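Local coordinates for putative oxidoreductase (Salmonella enterica subsp. enterica serovar Typhimurium, PDB 3NX4), which binds NADP and probably reduces acryloyl-CoA with NADPH, as a member of the medium-chain dehydrogenase/reductase family, at the interface of chains A and B. Coordinates in Å, arbitrary orientation; residue numbers count along the deposited sequence, not the author numbering. Chains: chain A/B, Putative oxidoreductase.

The interface of chains A and B. Residues chain A 240-242, 246; chain B 252-253, 256.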
# COMPACT_ATOMS: atom_id res chain seq x y z
N CYS A 240 2.79 -3.69 -9.99
CA CYS A 240 3.65 -3.04 -10.98
C CYS A 240 3.02 -2.91 -12.36
O CYS A 240 3.62 -2.31 -13.26
CB CYS A 240 4.98 -3.80 -11.10
SG CYS A 240 4.76 -5.43 -11.91
N GLY A 241 1.81 -3.44 -12.54
CA GLY A 241 1.27 -3.54 -13.89
C GLY A 241 -0.15 -3.05 -14.14
O GLY A 241 -0.86 -2.59 -13.23
N LEU A 242 -0.56 -3.16 -15.41
CA LEU A 242 -1.89 -2.76 -15.84
C LEU A 242 -2.34 -3.57 -17.05
O LEU A 242 -3.16 -3.12 -17.84
CB LEU A 242 -1.91 -1.27 -16.20
CG LEU A 242 -0.73 -0.69 -16.99
CD1 LEU A 242 -0.54 -1.39 -18.33
CD2 LEU A 242 -0.93 0.79 -17.20
N PHE A 246 -5.95 -0.16 -16.19
CA PHE A 246 -5.30 0.73 -15.21
C PHE A 246 -6.21 1.09 -14.04
O PHE A 246 -5.74 1.58 -13.01
CB PHE A 246 -4.80 2.01 -15.89
CG PHE A 246 -5.91 2.94 -16.29
CD1 PHE A 246 -6.33 3.94 -15.43
CD2 PHE A 246 -6.54 2.80 -17.51
CE1 PHE A 246 -7.36 4.79 -15.80
CE2 PHE A 246 -7.57 3.65 -17.88
CZ PHE A 246 -7.98 4.65 -17.02
N VAL B 252 -4.14 2.28 -10.58
CA VAL B 252 -2.82 1.76 -10.26
C VAL B 252 -1.72 2.76 -10.57
O VAL B 252 -0.55 2.51 -10.28
CB VAL B 252 -2.52 0.49 -11.05
CG1 VAL B 252 -3.50 -0.61 -10.71
CG2 VAL B 252 -2.53 0.78 -12.55
N MSE B 253 -2.07 3.88 -11.19
CA MSE B 253 -1.05 4.82 -11.67
C MSE B 253 -0.14 5.40 -10.58
O MSE B 253 1.07 5.45 -10.76
CB MSE B 253 -1.68 5.93 -12.52
CG MSE B 253 -2.42 5.43 -13.75
SE MSE B 253 -1.36 4.21 -14.85
CE MSE B 253 -1.91 4.87 -16.60
N ILE B 256 2.23 2.27 -9.73
CA ILE B 256 3.20 1.73 -10.67
C ILE B 256 4.06 2.80 -11.34
O ILE B 256 5.12 2.50 -11.88
CB ILE B 256 2.53 0.82 -11.73
CG1 ILE B 256 1.79 1.66 -12.77
CG2 ILE B 256 1.59 -0.14 -11.03
CD1 ILE B 256 1.20 0.83 -13.92
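Backbone meets backbone where B:Val252 N, just ahead of helix 253-258, donates a nearly straight hydrogen bond of 3.0 Å to A:Phe246 O, lying almost in line with that carbonyl. The bond ties the residue before strand 247-251 in one copy to the residue after it in the other, at a two-fold interface between the nucleotide-binding domains of a medium-chain dehydrogenase/reductase; the family commonly pairs in this way, though the structure alone does not prove a dimer in solution. B:Val252 CG2, held between its own N and carbonyl carbon, is brought by this bond to 3.3 Å from A:Phe246 O while also facing A:Gly241 O; a short, branched side chain fits beside the bonded backbones. B:Ile256 reaches into chain A with both branches. Its CG2 presses on the main chain of A:Cys240, with B:Ile256 CG2 3.4 Å from A:Cys240 C, and also touches the peptide N of A:Gly241. The longer branch is extended (chi2 175°). Its CD1 lies 3.9 Å from A:Leu242 CD2, the two side chains crossing at about a right angle. A:Cys240, A:Leu242 and B:Ile256 all belong to NADP(+) sites, so the isoleucine may complete the partner's cofactor site across the interface. Selenomethionine B:Met253, long and flexible, curls between A:Leu242 and A:Phe246: SE touches A:Leu242 CD2 at 4.2 Å and CE comes nearest to A:Phe246 CB, at the root of the ring.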